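Local coordinates for protein HTP-2 (Caenorhabditis elegans, PDB 4TZM), which binds a closure motif of HTP-3 through its HORMA domain and probably takes part in assembling the meiotic chromosome axis, at residues V124-F129 and H243-S248. Numbering follows the deposited sequence.
Sequences VFSMKF and HMQCWS
Trp-247, Met-244 and Lys-128 bury the most surface where strand 243-248 runs antiparallel to strand 124-129. Six backbone hydrogen bonds join the strands, two each at the pairs Val-124/Trp-247, Ser-126/Gln-245 and Lys-128/His-243; the straightest goes from Val-124 N to Trp-247 O, 2.8 Å. On the face these pairs share, the Trp-247 indole reaches across to the neighbouring strand and lies alongside Val-124, Ser-126 and the end of Lys-128, its CG anti to the carbonyl carbon. Val-124 CG1 meets its edge at Trp-247 CE3, 4.1 Å away, and Trp-247 CZ3 comes within 3.4 Å of Ser-126 OG, a buried hydroxyl with no hydrogen-bond partner in the model. The Lys-128 chain, fully extended beyond CG, crosses the indole at about a right angle and brings Lys-128 NZ in plane to the ring edge, 3.9 Å from Trp-247 CH2.

On the other face, Met-244 bends at chi2 (68°), so that its thioether swings over to the facing strand. Met-244 SD lies 3.6 Å from Met-127 CE, and Met-244 CE reaches Phe-125 CB at 3.9 Å, near the plane of that ring. Over one face of the same ring sits Cys-246 SG, 3.8 Å from the centroid, a sulfur-aromatic contact. An alanine at Phe-125 would lose the ring under this sulfur and would probably loosen the packing around Met-244 CE.

Strand 123-133 lies between strands 105-113 and 240-248 in the HORMA-domain sheet, with strand 228-235 following beyond 240-248. Helix 35-56 packs on the Phe-125 face, where Val-53 touches Phe-125, Phe-50 touches Met-127 and Val-49 touches Met-244.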
ATOM      1  N   VAL A 124      -3.396  -2.851 -12.632  1.00 61.57           N
ATOM      2  CA  VAL A 124      -2.593  -2.025 -11.732  1.00 60.30           C
ATOM      3  C   VAL A 124      -3.222  -1.887 -10.348  1.00 60.32           C
ATOM      4  O   VAL A 124      -4.397  -1.549 -10.222  1.00 66.27           O
ATOM      5  CB  VAL A 124      -2.376  -0.603 -12.301  1.00 61.95           C
ATOM      6  CG1 VAL A 124      -1.703   0.290 -11.269  1.00 57.76           C
ATOM      7  CG2 VAL A 124      -1.553  -0.650 -13.574  1.00 66.29           C
ATOM      8  N   PHE A 125      -2.433  -2.152  -9.313  1.00 57.57           N
ATOM      9  CA  PHE A 125      -2.822  -1.820  -7.949  1.00 55.18           C
ATOM     10  C   PHE A 125      -1.933  -0.693  -7.438  1.00 57.00           C
ATOM     11  O   PHE A 125      -0.738  -0.894  -7.216  1.00 55.31           O
ATOM     12  CB  PHE A 125      -2.726  -3.045  -7.039  1.00 55.11           C
ATOM     13  CG  PHE A 125      -3.860  -4.010  -7.208  1.00 64.15           C
ATOM     14  CD1 PHE A 125      -3.834  -4.964  -8.214  1.00 68.56           C
ATOM     15  CD2 PHE A 125      -4.960  -3.961  -6.363  1.00 65.41           C
ATOM     16  CE1 PHE A 125      -4.885  -5.856  -8.374  1.00 71.30           C
ATOM     17  CE2 PHE A 125      -6.013  -4.849  -6.515  1.00 67.87           C
ATOM     18  CZ  PHE A 125      -5.976  -5.799  -7.522  1.00 70.86           C
ATOM     19  N   SER A 126      -2.514   0.490  -7.261  1.00 54.97           N
ATOM     20  CA  SER A 126      -1.730   1.680  -6.940  1.00 54.56           C
ATOM     21  C   SER A 126      -2.019   2.225  -5.546  1.00 47.25           C
ATOM     22  O   SER A 126      -3.162   2.217  -5.083  1.00 48.61           O
ATOM     23  CB  SER A 126      -1.984   2.774  -7.979  1.00 60.26           C
ATOM     24  OG  SER A 126      -3.347   3.152  -8.000  1.00 68.79           O
ATOM     25  N   MET A 127      -0.969   2.689  -4.880  1.00 40.78           N
ATOM     26  CA  MET A 127      -1.106   3.353  -3.591  1.00 40.77           C
ATOM     27  C   MET A 127      -0.452   4.735  -3.652  1.00 45.35           C
ATOM     28  O   MET A 127       0.773   4.853  -3.674  1.00 49.84           O
ATOM     29  CB  MET A 127      -0.489   2.504  -2.473  1.00 39.46           C
ATOM     30  CG  MET A 127      -0.848   2.973  -1.066  1.00 42.15           C
ATOM     31  SD  MET A 127      -0.326   1.839   0.244  1.00 58.62           S
ATOM     32  CE  MET A 127      -0.893   0.271  -0.405  1.00 56.91           C
ATOM     33  N   LYS A 128      -1.280   5.777  -3.693  1.00 45.50           N
ATOM     34  CA  LYS A 128      -0.792   7.148  -3.819  1.00 47.44           C
ATOM     35  C   LYS A 128      -0.809   7.856  -2.473  1.00 45.68           C
ATOM     36  O   LYS A 128      -1.724   7.667  -1.675  1.00 44.57           O
ATOM     37  CB  LYS A 128      -1.630   7.927  -4.834  1.00 50.98           C
ATOM     38  CG  LYS A 128      -1.590   7.355  -6.242  1.00 56.89           C
ATOM     39  CD  LYS A 128      -2.586   8.054  -7.156  1.00 60.26           C
ATOM     40  CE  LYS A 128      -2.528   7.492  -8.569  1.00 63.75           C
ATOM     41  NZ  LYS A 128      -3.495   8.156  -9.488  1.00 68.32           N
ATOM     42  N   PHE A 129       0.199   8.686  -2.230  1.00 47.25           N
ATOM     43  CA  PHE A 129       0.396   9.251  -0.904  1.00 44.82           C
ATOM     44  C   PHE A 129       0.213  10.769  -0.849  1.00 45.05           C
ATOM     45  O   PHE A 129       0.363  11.472  -1.850  1.00 45.91           O
ATOM     46  CB  PHE A 129       1.786   8.860  -0.383  1.00 42.43           C
ATOM     47  CG  PHE A 129       1.933   7.386  -0.111  1.00 42.29           C
ATOM     48  CD1 PHE A 129       2.334   6.513  -1.114  1.00 46.62           C
ATOM     49  CD2 PHE A 129       1.651   6.869   1.146  1.00 40.75           C
ATOM     50  CE1 PHE A 129       2.457   5.153  -0.866  1.00 45.94           C
ATOM     51  CE2 PHE A 129       1.773   5.513   1.402  1.00 41.00           C
ATOM     52  CZ  PHE A 129       2.176   4.655   0.395  1.00 43.35           C
ATOM     53  N   HIS A 243      -4.059   6.558  -0.855  1.00 45.44           N
ATOM     54  CA  HIS A 243      -5.237   6.193  -1.635  1.00 46.53           C
ATOM     55  C   HIS A 243      -4.952   4.954  -2.484  1.00 45.03           C
ATOM     56  O   HIS A 243      -4.048   4.962  -3.322  1.00 48.43           O
ATOM     57  CB  HIS A 243      -5.675   7.352  -2.525  1.00 47.24           C
ATOM     58  CG  HIS A 243      -6.964   7.103  -3.243  1.00 54.91           C
ATOM     59  ND1 HIS A 243      -7.042   7.002  -4.615  1.00 59.10           N
ATOM     60  CD2 HIS A 243      -8.224   6.930  -2.779  1.00 55.81           C
ATOM     61  CE1 HIS A 243      -8.299   6.782  -4.966  1.00 57.28           C
ATOM     62  NE2 HIS A 243      -9.034   6.733  -3.871  1.00 57.23           N
ATOM     63  N   MET A 244      -5.727   3.897  -2.252  1.00 38.40           N
ATOM     64  CA  MET A 244      -5.554   2.622  -2.944  1.00 42.47           C
ATOM     65  C   MET A 244      -6.567   2.481  -4.085  1.00 50.47           C
ATOM     66  O   MET A 244      -7.771   2.686  -3.897  1.00 52.66           O
ATOM     67  CB  MET A 244      -5.686   1.460  -1.949  1.00 46.29           C
ATOM     68  CG  MET A 244      -5.281   0.090  -2.490  1.00 55.64           C
ATOM     69  SD  MET A 244      -3.511  -0.082  -2.817  1.00107.89           S
ATOM     70  CE  MET A 244      -3.437  -1.748  -3.476  1.00 64.68           C
ATOM     71  N   GLN A 245      -6.072   2.144  -5.270  1.00 52.62           N
ATOM     72  CA  GLN A 245      -6.906   2.062  -6.463  1.00 57.48           C
ATOM     73  C   GLN A 245      -6.561   0.828  -7.284  1.00 60.12           C
ATOM     74  O   GLN A 245      -5.457   0.296  -7.183  1.00 58.48           O
ATOM     75  CB  GLN A 245      -6.736   3.318  -7.321  1.00 63.46           C
ATOM     76  CG  GLN A 245      -7.947   4.228  -7.362  1.00 72.58           C
ATOM     77  CD  GLN A 245      -7.633   5.594  -7.947  1.00 79.92           C
ATOM     78  OE1 GLN A 245      -6.469   5.959  -8.111  1.00 79.83           O
ATOM     79  NE2 GLN A 245      -8.675   6.358  -8.262  1.00 84.98           N
ATOM     80  N   CYS A 246      -7.508   0.369  -8.094  1.00 64.50           N
ATOM     81  CA  CYS A 246      -7.259  -0.761  -8.977  1.00 66.25           C
ATOM     82  C   CYS A 246      -7.808  -0.490 -10.368  1.00 69.26           C
ATOM     83  O   CYS A 246      -9.001  -0.243 -10.538  1.00 69.60           O
ATOM     84  CB  CYS A 246      -7.873  -2.046  -8.414  1.00 66.20           C
ATOM     85  SG  CYS A 246      -7.711  -3.503  -9.487  1.00 68.00           S
ATOM     86  N   TRP A 247      -6.916  -0.507 -11.352  1.00 71.29           N
ATOM     87  CA  TRP A 247      -7.305  -0.545 -12.754  1.00 76.20           C
ATOM     88  C   TRP A 247      -7.115  -1.976 -13.232  1.00 76.76           C
ATOM     89  O   TRP A 247      -6.140  -2.627 -12.855  1.00 75.70           O
ATOM     90  CB  TRP A 247      -6.467   0.419 -13.595  1.00 79.90           C
ATOM     91  CG  TRP A 247      -6.797   1.865 -13.393  1.00 81.45           C
ATOM     92  CD1 TRP A 247      -7.827   2.556 -13.961  1.00 84.43           C
ATOM     93  CD2 TRP A 247      -6.083   2.805 -12.581  1.00 80.37           C
ATOM     94  NE1 TRP A 247      -7.804   3.865 -13.548  1.00 83.76           N
ATOM     95  CE2 TRP A 247      -6.743   4.044 -12.699  1.00 81.85           C
ATOM     96  CE3 TRP A 247      -4.953   2.718 -11.763  1.00 78.77           C
ATOM     97  CZ2 TRP A 247      -6.309   5.188 -12.029  1.00 80.13           C
ATOM     98  CZ3 TRP A 247      -4.522   3.855 -11.098  1.00 75.99           C
ATOM     99  CH2 TRP A 247      -5.199   5.072 -11.236  1.00 77.37           C
ATOM    100  N   SER A 248      -8.035  -2.482 -14.045  1.00 77.79           N
ATOM    101  CA  SER A 248      -7.931  -3.875 -14.462  1.00 81.61           C
ATOM    102  C   SER A 248      -8.673  -4.198 -15.755  1.00 83.94           C
ATOM    103  O   SER A 248      -9.779  -3.716 -15.994  1.00 83.85           O
ATOM    104  CB  SER A 248      -8.435  -4.792 -13.341  1.00 82.28           C
ATOM    105  OG  SER A 248      -8.107  -6.144 -13.609  1.00 86.20           O
TER